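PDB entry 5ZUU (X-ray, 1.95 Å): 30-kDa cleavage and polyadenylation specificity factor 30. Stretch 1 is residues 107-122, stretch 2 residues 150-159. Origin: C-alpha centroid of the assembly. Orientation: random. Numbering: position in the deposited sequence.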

ATOM      1  N   TRP A 107       5.992  -4.170   1.901  1.00 13.46           N
ATOM      2  CA  TRP A 107       5.196  -4.629   0.780  1.00 13.43           C
ATOM      3  C   TRP A 107       4.794  -6.075   0.960  1.00 12.97           C
ATOM      4  O   TRP A 107       5.619  -6.919   1.236  1.00 13.31           O
ATOM      5  N   LEU A 108       3.490  -6.324   0.949  1.00 12.61           N
ATOM      6  CA  LEU A 108       2.981  -7.661   1.210  1.00 12.54           C
ATOM      7  C   LEU A 108       2.759  -8.398  -0.109  1.00 12.75           C
ATOM      8  O   LEU A 108       3.197  -9.526  -0.236  1.00 14.68           O
ATOM      9  N   LYS A 109       2.141  -7.744  -1.081  1.00 11.73           N
ATOM     10  CA  LYS A 109       1.761  -8.310  -2.292  1.00 11.76           C
ATOM     11  C   LYS A 109       1.838  -7.262  -3.362  1.00 11.79           C
ATOM     12  O   LYS A 109       1.292  -6.164  -3.231  1.00 11.18           O
ATOM     13  N   LEU A 110       2.511  -7.592  -4.426  1.00 11.45           N
ATOM     14  CA  LEU A 110       2.613  -6.747  -5.603  1.00 13.01           C
ATOM     15  C   LEU A 110       2.087  -7.453  -6.846  1.00 13.15           C
ATOM     16  O   LEU A 110       2.454  -8.613  -7.096  1.00 13.56           O
ATOM     17  N   CYS A 111       1.240  -6.782  -7.602  1.00 13.79           N
ATOM     18  CA  CYS A 111       0.493  -7.424  -8.689  1.00 15.27           C
ATOM     19  C   CYS A 111      -0.165  -6.335  -9.546  1.00 15.39           C
ATOM     20  O   CYS A 111       0.132  -5.204  -9.311  1.00 16.05           O
ATOM     21  N   GLU A 112      -0.949  -6.648 -10.578  1.00 14.80           N
ATOM     22  CA  GLU A 112      -1.709  -5.650 -11.308  1.00 15.95           C
ATOM     23  C   GLU A 112      -3.159  -6.065 -11.295  1.00 15.65           C
ATOM     24  O   GLU A 112      -3.552  -7.003 -12.006  1.00 17.72           O
ATOM     25  N   LEU A 113      -3.957  -5.410 -10.468  1.00 13.96           N
ATOM     26  CA  LEU A 113      -5.340  -5.783 -10.323  1.00 13.78           C
ATOM     27  C   LEU A 113      -6.188  -4.739 -11.053  1.00 14.06           C
ATOM     28  O   LEU A 113      -6.295  -3.570 -10.658  1.00 13.74           O
ATOM     29  N   SER A 114      -6.741  -5.145 -12.166  1.00 13.64           N
ATOM     30  CA  SER A 114      -7.599  -4.279 -12.964  1.00 15.75           C
ATOM     31  C   SER A 114      -8.852  -3.844 -12.216  1.00 14.06           C
ATOM     32  O   SER A 114      -9.454  -4.630 -11.486  1.00 13.57           O
ATOM     33  N   PHE A 115      -9.245  -2.596 -12.420  1.00 14.48           N
ATOM     34  CA  PHE A 115     -10.467  -2.015 -11.851  1.00 14.66           C
ATOM     35  C   PHE A 115     -11.733  -2.753 -12.349  1.00 15.21           C
ATOM     36  O   PHE A 115     -12.748  -2.799 -11.649  1.00 17.14           O
ATOM     37  N   HIS A 116     -11.676  -3.274 -13.568  1.00 15.48           N
ATOM     38  CA  HIS A 116     -12.773  -4.087 -14.146  1.00 15.05           C
ATOM     39  C   HIS A 116     -13.113  -5.186 -13.169  1.00 15.07           C
ATOM     40  O   HIS A 116     -14.311  -5.443 -12.846  1.00 14.33           O
ATOM     41  N   LYS A 117     -12.062  -5.787 -12.623  1.00 14.01           N
ATOM     42  CA  LYS A 117     -12.238  -6.883 -11.678  1.00 14.40           C
ATOM     43  C   LYS A 117     -12.743  -6.507 -10.306  1.00 13.87           C
ATOM     44  O   LYS A 117     -13.178  -7.377  -9.607  1.00 15.66           O
ATOM     45  N   THR A 118     -12.714  -5.235  -9.947  1.00 12.42           N
ATOM     46  CA  THR A 118     -13.257  -4.718  -8.713  1.00 11.62           C
ATOM     47  C   THR A 118     -14.554  -3.997  -8.875  1.00 11.86           C
ATOM     48  O   THR A 118     -14.998  -3.345  -7.949  1.00 11.83           O
ATOM     49  N   ARG A 119     -15.203  -4.146 -10.013  1.00 12.47           N
ATOM     50  CA  ARG A 119     -16.317  -3.259 -10.382  1.00 12.98           C
ATOM     51  C   ARG A 119     -17.601  -3.561  -9.602  1.00 12.88           C
ATOM     52  O   ARG A 119     -18.494  -2.739  -9.586  1.00 11.64           O
ATOM     53  N   ASN A 120     -17.704  -4.717  -8.952  1.00 13.38           N
ATOM     54  CA  ASN A 120     -18.879  -4.992  -8.115  1.00 13.55           C
ATOM     55  C   ASN A 120     -18.646  -4.663  -6.644  1.00 14.26           C
ATOM     56  O   ASN A 120     -19.461  -5.011  -5.782  1.00 16.71           O
ATOM     57  N   LEU A 121     -17.553  -3.958  -6.330  1.00 14.28           N
ATOM     58  CA  LEU A 121     -17.201  -3.666  -4.959  1.00 15.60           C
ATOM     59  C   LEU A 121     -17.342  -2.194  -4.740  1.00 14.84           C
ATOM     60  O   LEU A 121     -16.662  -1.414  -5.380  1.00 14.03           O
ATOM     61  N   ARG A 122     -18.142  -1.822  -3.739  1.00 15.17           N
ATOM     62  CA  ARG A 122     -18.348  -0.426  -3.360  1.00 14.02           C
ATOM     63  C   ARG A 122     -18.001  -0.160  -1.916  1.00 12.60           C
ATOM     64  O   ARG A 122     -18.037  -1.071  -1.106  1.00 12.53           O
ATOM     65  N   SER A 150      -8.283  -9.256  -0.779  1.00 15.97           N
ATOM     66  CA  SER A 150      -8.354 -10.637  -1.232  1.00 15.83           C
ATOM     67  C   SER A 150      -8.243 -10.760  -2.779  1.00 13.92           C
ATOM     68  O   SER A 150      -7.631 -11.709  -3.259  1.00 12.88           O
ATOM     69  N   LEU A 151      -8.757  -9.786  -3.546  1.00 11.94           N
ATOM     70  CA  LEU A 151      -8.626  -9.813  -5.002  1.00 11.37           C
ATOM     71  C   LEU A 151      -7.162  -9.659  -5.458  1.00 11.19           C
ATOM     72  O   LEU A 151      -6.747 -10.207  -6.510  1.00 10.39           O
ATOM     73  N   LEU A 152      -6.421  -8.844  -4.715  1.00 11.34           N
ATOM     74  CA  LEU A 152      -5.016  -8.664  -4.982  1.00 11.94           C
ATOM     75  C   LEU A 152      -4.279 -10.027  -4.903  1.00 11.25           C
ATOM     76  O   LEU A 152      -3.448 -10.325  -5.757  1.00 10.66           O
ATOM     77  N   TYR A 153      -4.548 -10.795  -3.858  1.00 12.38           N
ATOM     78  CA  TYR A 153      -3.940 -12.126  -3.674  1.00 12.74           C
ATOM     79  C   TYR A 153      -4.380 -13.186  -4.741  1.00 13.65           C
ATOM     80  O   TYR A 153      -3.730 -14.223  -4.846  1.00 15.57           O
ATOM     81  N   LEU A 154      -5.438 -12.936  -5.527  1.00 12.19           N
ATOM     82  CA  LEU A 154      -5.734 -13.769  -6.663  1.00 12.53           C
ATOM     83  C   LEU A 154      -4.849 -13.487  -7.851  1.00 12.48           C
ATOM     84  O   LEU A 154      -4.732 -14.353  -8.716  1.00 13.08           O
ATOM     85  N   GLU A 155      -4.213 -12.318  -7.932  1.00 12.33           N
ATOM     86  CA  GLU A 155      -3.390 -11.999  -9.079  1.00 12.97           C
ATOM     87  C   GLU A 155      -2.008 -12.534  -8.941  1.00 12.72           C
ATOM     88  O   GLU A 155      -1.487 -12.626  -7.844  1.00 13.58           O
ATOM     89  N   PRO A 156      -1.403 -12.947 -10.063  1.00 14.19           N
ATOM     90  CA  PRO A 156       0.036 -13.381 -10.040  1.00 13.40           C
ATOM     91  C   PRO A 156       0.934 -12.220  -9.597  1.00 13.86           C
ATOM     92  O   PRO A 156       0.630 -11.027  -9.895  1.00 12.31           O
ATOM     93  N   ASP A 157       2.010 -12.566  -8.895  1.00 13.59           N
ATOM     94  CA  ASP A 157       3.035 -11.622  -8.531  1.00 14.82           C
ATOM     95  C   ASP A 157       3.497 -10.852  -9.763  1.00 15.45           C
ATOM     96  O   ASP A 157       3.665 -11.469 -10.821  1.00 16.09           O
ATOM     97  N   SER A 158       3.650  -9.519  -9.662  1.00 15.14           N
ATOM     98  CA  SER A 158       4.325  -8.765 -10.658  1.00 16.51           C
ATOM     99  C   SER A 158       5.821  -8.930 -10.409  1.00 18.67           C
ATOM    100  O   SER A 158       6.292  -9.475  -9.368  1.00 17.24           O
ATOM    101  N   GLU A 159       6.579  -8.452 -11.380  1.00 22.15           N
ATOM    102  CA  GLU A 159       8.061  -8.423 -11.254  1.00 27.47           C
ATOM    103  C   GLU A 159       8.554  -7.681 -10.012  1.00 26.39           C
ATOM    104  O   GLU A 159       9.567  -8.076  -9.447  1.00 31.77           O
TER

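The polar anchor of this contact is Lys109. Its CA-to-CB bond points toward the second stretch, and the chain runs t, p, t, t, a single bend at chi2 followed by an extended reach. The ammonium thereby arrives 2.6 Å from Asp157 OD1, a salt bridge with a hydrogen bond inside it, and Lys109 NZ also donates to Glu155 O at 2.8 Å. A third partner is water 1, which accepts from Lys109 NZ at 2.6 Å and donates to Tyr153 O at 2.9 Å. Asp157 starts with its CA-to-CB bond directed away, yet chi1 m (-69°) brings its carboxylate back to the lysine.

A second salt bridge joins Lys117 NZ to Glu155 OE1 at 2.9 Å. Lys117 is m at chi1 and t thereafter, so an almost fully extended chain spans the gap, while Glu155 points toward the strand with chi1 and chi2 both m. The other carboxylate oxygen is served by water 4, which donates to Glu155 OE2 (2.5 Å) and to Glu112 O (3.2 Å).

Backbone contacts fix the register near Cys111 and Ser158, whose CA atoms lie 4.5 Å apart. Ser158 N donates to Leu110 O at 3.0 Å with an angle of 164°, and Asp157 CA approaches the same Leu110 O at 3.4 Å in a CA-H...O contact. Two waters extend this seam: water 3 accepts from Glu112 N (2.9 Å) and donates to Pro156 O (2.7 Å), and water 2 donates to Cys111 O (3.2 Å) while lying 2.7 Å from Ser158 OG. Ser158, p at chi1, also uses its side chain to cap the helix that follows.

Packing fills the space around these polar links. The aliphatic part of Lys109 lies over one face of Tyr153: Lys109 CB is 4.1 Å from the ring centroid and 26° off the normal, a CH-pi contact. Tyr153 begins directed away, but its ring end comes nearer, and Tyr153 OH reaches 3.5 Å from Leu108 CB. Cys111, p at chi1, sets SG 3.6 Å from Leu152 CD2, with its CB 3.7 Å from Glu155 CB.

Leu113 (t, p) points toward the helix and is buried. Its CD2 meets both Leu151 CB and Leu152 CD2 at 3.7 Å, contacts made by two successive helix residues that share the m, t rotamer. Farther out, Leu151 CD1 touches Thr118 CG2 at 4.1 Å and Leu121 CD1 at 4.4 Å, the latter from a side chain whose chi1 of -107° falls between wells.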

ATOM      1  CB  TRP A 107       5.971  -4.404  -0.503  1.00 13.08           C
ATOM      2  CG  TRP A 107       5.934  -2.983  -0.858  1.00 12.65           C
ATOM      3  CD1 TRP A 107       6.900  -2.028  -0.595  1.00 12.71           C
ATOM      4  CD2 TRP A 107       4.804  -2.272  -1.350  1.00 12.29           C
ATOM      5  NE1 TRP A 107       6.463  -0.790  -0.987  1.00 12.75           N
ATOM      6  CE2 TRP A 107       5.199  -0.902  -1.480  1.00 12.77           C
ATOM      7  CE3 TRP A 107       3.543  -2.660  -1.793  1.00 12.02           C
ATOM      8  CZ2 TRP A 107       4.360   0.073  -1.988  1.00 12.95           C
ATOM      9  CZ3 TRP A 107       2.709  -1.687  -2.326  1.00 12.93           C
ATOM     10  CH2 TRP A 107       3.107  -0.323  -2.381  1.00 13.04           C
ATOM     11  CB  LEU A 108       1.757  -7.623   2.081  1.00 12.21           C
ATOM     12  CG  LEU A 108       1.980  -6.863   3.372  1.00 12.18           C
ATOM     13  CD1 LEU A 108       0.612  -6.586   4.001  1.00 12.30           C
ATOM     14  CD2 LEU A 108       2.913  -7.580   4.357  1.00 12.46           C
ATOM     15  CB  LYS A 109       0.303  -8.772  -2.211  1.00 12.94           C
ATOM     16  CG  LYS A 109      -0.291  -9.361  -3.507  1.00 13.17           C
ATOM     17  CD  LYS A 109       0.335 -10.719  -3.850  1.00 13.95           C
ATOM     18  CE  LYS A 109      -0.048 -11.154  -5.259  1.00 15.08           C
ATOM     19  NZ  LYS A 109       0.326 -12.568  -5.688  1.00 15.64           N
ATOM     20  CB  LEU A 110       4.107  -6.431  -5.781  1.00 13.51           C
ATOM     21  CG  LEU A 110       4.473  -5.354  -4.763  1.00 14.22           C
ATOM     22  CD1 LEU A 110       5.959  -5.420  -4.342  1.00 14.85           C
ATOM     23  CD2 LEU A 110       4.036  -3.971  -5.260  1.00 13.65           C
ATOM     24  CB  CYS A 111      -0.561  -8.327  -8.066  1.00 16.90           C
ATOM     25  SG  CYS A 111      -1.882  -7.421  -7.163  1.00 19.21           S
ATOM     26  CB  GLU A 112      -1.257  -5.474 -12.765  1.00 18.16           C
ATOM     27  CG  GLU A 112       0.108  -4.807 -12.975  1.00 18.58           C
ATOM     28  CD  GLU A 112       0.134  -3.278 -12.658  1.00 21.26           C
ATOM     29  OE1 GLU A 112      -0.918  -2.578 -12.683  1.00 21.90           O
ATOM     30  OE2 GLU A 112       1.247  -2.764 -12.422  1.00 22.25           O
ATOM     31  CB  LEU A 113      -5.720  -5.845  -8.865  1.00 13.66           C
ATOM     32  CG  LEU A 113      -7.209  -6.105  -8.580  1.00 14.11           C
ATOM     33  CD1 LEU A 113      -7.584  -7.521  -8.979  1.00 14.09           C
ATOM     34  CD2 LEU A 113      -7.488  -5.907  -7.093  1.00 14.24           C
ATOM     35  CB  SER A 114      -8.040  -5.069 -14.217  1.00 17.13           C
ATOM     36  OG  SER A 114      -9.070  -4.379 -14.858  1.00 22.50           O
ATOM     37  CB  PHE A 115     -10.615  -0.497 -12.195  1.00 13.81           C
ATOM     38  CG  PHE A 115      -9.619   0.447 -11.514  1.00 13.93           C
ATOM     39  CD1 PHE A 115      -8.894   0.102 -10.399  1.00 13.23           C
ATOM     40  CD2 PHE A 115      -9.454   1.769 -12.005  1.00 14.41           C
ATOM     41  CE1 PHE A 115      -7.990   0.985  -9.818  1.00 12.47           C
ATOM     42  CE2 PHE A 115      -8.552   2.645 -11.398  1.00 13.70           C
ATOM     43  CZ  PHE A 115      -7.845   2.253 -10.298  1.00 13.08           C
ATOM     44  CB  HIS A 116     -12.351  -4.671 -15.506  1.00 14.54           C
ATOM     45  CG  HIS A 116     -13.497  -5.253 -16.279  1.00 17.10           C
ATOM     46  ND1 HIS A 116     -14.661  -4.536 -16.534  1.00 16.36           N
ATOM     47  CD2 HIS A 116     -13.706  -6.506 -16.756  1.00 16.41           C
ATOM     48  CE1 HIS A 116     -15.517  -5.327 -17.171  1.00 18.52           C
ATOM     49  NE2 HIS A 116     -14.949  -6.511 -17.340  1.00 17.20           N
ATOM     50  CB  LYS A 117     -10.963  -7.694 -11.530  1.00 14.50           C
ATOM     51  CG  LYS A 117     -10.655  -8.455 -12.783  1.00 15.57           C
ATOM     52  CD  LYS A 117      -9.304  -9.103 -12.591  1.00 16.18           C
ATOM     53  CE  LYS A 117      -8.773  -9.750 -13.854  1.00 16.32           C
ATOM     54  NZ  LYS A 117      -7.317  -9.978 -13.570  1.00 17.24           N
ATOM     55  CB  THR A 118     -12.282  -3.721  -8.036  1.00 11.12           C
ATOM     56  OG1 THR A 118     -12.287  -2.477  -8.730  1.00 10.78           O
ATOM     57  CG2 THR A 118     -10.913  -4.235  -8.035  1.00 10.70           C
ATOM     58  CB  ARG A 119     -16.582  -3.291 -11.895  1.00 12.85           C
ATOM     59  CG  ARG A 119     -17.186  -4.602 -12.467  1.00 14.42           C
ATOM     60  CD  ARG A 119     -17.243  -4.511 -14.020  1.00 14.51           C
ATOM     61  NE  ARG A 119     -17.876  -5.660 -14.646  1.00 14.28           N
ATOM     62  CZ  ARG A 119     -17.321  -6.870 -14.768  1.00 15.98           C
ATOM     63  NH1 ARG A 119     -16.102  -7.185 -14.278  1.00 16.89           N
ATOM     64  NH2 ARG A 119     -17.994  -7.814 -15.374  1.00 17.29           N
ATOM     65  CB  ASN A 120     -19.385  -6.408  -8.363  1.00 14.00           C
ATOM     66  CG  ASN A 120     -18.424  -7.457  -7.879  1.00 13.78           C
ATOM     67  OD1 ASN A 120     -17.240  -7.142  -7.749  1.00 15.65           O
ATOM     68  ND2 ASN A 120     -18.910  -8.685  -7.619  1.00 11.89           N
ATOM     69  CB  LEU A 121     -15.746  -4.036  -4.638  1.00 17.57           C
ATOM     70  CG  LEU A 121     -15.373  -5.205  -3.817  1.00 21.31           C
ATOM     71  CD1 LEU A 121     -13.944  -5.075  -3.254  1.00 22.20           C
ATOM     72  CD2 LEU A 121     -16.333  -5.314  -2.661  1.00 23.88           C
ATOM     73  CB  ARG A 122     -19.769  -0.023  -3.647  1.00 14.72           C
ATOM     74  CG  ARG A 122     -20.022   0.076  -5.130  1.00 16.67           C
ATOM     75  CD  ARG A 122     -21.528   0.145  -5.434  1.00 18.08           C
ATOM     76  NE  ARG A 122     -21.705   0.357  -6.860  1.00 18.80           N
ATOM     77  CZ  ARG A 122     -22.019   1.503  -7.434  1.00 21.10           C
ATOM     78  NH1 ARG A 122     -22.194   2.588  -6.701  1.00 23.06           N
ATOM     79  NH2 ARG A 122     -22.159   1.568  -8.766  1.00 21.84           N
ATOM     80  CB  SER A 150      -9.571 -11.352  -0.635  1.00 17.43           C
ATOM     81  OG  SER A 150     -10.622 -11.149  -1.518  1.00 24.79           O
ATOM     82  CB  LEU A 151      -9.461  -8.718  -5.686  1.00 11.43           C
ATOM     83  CG  LEU A 151     -10.961  -8.870  -5.491  1.00 12.18           C
ATOM     84  CD1 LEU A 151     -11.727  -7.648  -5.983  1.00 12.08           C
ATOM     85  CD2 LEU A 151     -11.507 -10.138  -6.153  1.00 12.37           C
ATOM     86  CB  LEU A 152      -4.375  -7.717  -3.976  1.00 12.33           C
ATOM     87  CG  LEU A 152      -4.766  -6.228  -3.934  1.00 12.76           C
ATOM     88  CD1 LEU A 152      -4.113  -5.603  -2.684  1.00 13.43           C
ATOM     89  CD2 LEU A 152      -4.305  -5.556  -5.219  1.00 13.13           C
ATOM     90  CB  TYR A 153      -4.212 -12.620  -2.282  1.00 12.76           C
ATOM     91  CG  TYR A 153      -3.283 -11.949  -1.322  1.00 13.46           C
ATOM     92  CD1 TYR A 153      -1.998 -12.462  -1.074  1.00 13.70           C
ATOM     93  CD2 TYR A 153      -3.650 -10.760  -0.695  1.00 13.03           C
ATOM     94  CE1 TYR A 153      -1.141 -11.811  -0.202  1.00 13.80           C
ATOM     95  CE2 TYR A 153      -2.813 -10.115   0.166  1.00 13.12           C
ATOM     96  CZ  TYR A 153      -1.542 -10.617   0.406  1.00 13.63           C
ATOM     97  OH  TYR A 153      -0.756  -9.974   1.340  1.00 11.79           O
ATOM     98  CB  LEU A 154      -7.207 -13.653  -7.080  1.00 12.06           C
ATOM     99  CG  LEU A 154      -8.186 -13.958  -5.992  1.00 11.47           C
ATOM    100  CD1 LEU A 154      -9.571 -13.663  -6.529  1.00 12.36           C
ATOM    101  CD2 LEU A 154      -8.105 -15.367  -5.480  1.00 11.26           C
ATOM    102  CB  GLU A 155      -3.307 -10.480  -9.362  1.00 13.80           C
ATOM    103  CG  GLU A 155      -4.642  -9.871  -9.687  1.00 13.42           C
ATOM    104  CD  GLU A 155      -5.308 -10.544 -10.883  1.00 14.51           C
ATOM    105  OE1 GLU A 155      -6.565 -10.748 -10.862  1.00 15.86           O
ATOM    106  OE2 GLU A 155      -4.600 -10.809 -11.882  1.00 13.53           O
ATOM    107  CB  PRO A 156       0.344 -13.716 -11.490  1.00 13.44           C
ATOM    108  CG  PRO A 156      -1.014 -13.961 -12.106  1.00 14.30           C
ATOM    109  CD  PRO A 156      -2.013 -13.100 -11.395  1.00 13.78           C
ATOM    110  CB  ASP A 157       4.257 -12.356  -7.969  1.00 15.17           C
ATOM    111  CG  ASP A 157       4.008 -12.977  -6.667  1.00 16.60           C
ATOM    112  OD1 ASP A 157       2.914 -12.824  -6.043  1.00 16.73           O
ATOM    113  OD2 ASP A 157       4.942 -13.663  -6.196  1.00 21.09           O
ATOM    114  CB  SER A 158       3.962  -7.245 -10.622  1.00 17.04           C
ATOM    115  OG  SER A 158       4.419  -6.691  -9.398  1.00 16.88           O
ATOM    116  CB  GLU A 159       8.742  -7.861 -12.508  1.00 33.04           C
ATOM    117  CG  GLU A 159       8.120  -6.582 -13.025  1.00 39.67           C
ATOM    118  CD  GLU A 159       7.064  -6.845 -14.075  1.00 47.52           C
ATOM    119  OE1 GLU A 159       7.440  -6.761 -15.255  1.00 55.47           O
ATOM    120  OE2 GLU A 159       5.886  -7.166 -13.723  1.00 43.85           O
TER
HETATM  121  O   HOH W   1      -0.939 -14.101  -4.004  1.00 14.20           O
HETATM  122  O   HOH W   2       3.179  -4.287  -9.106  1.00 16.22           O
HETATM  123  O   HOH W   3      -0.387  -9.271 -11.738  1.00 11.74           O
HETATM  124  O   HOH W   4      -2.663  -9.859 -13.166  1.00 13.84           O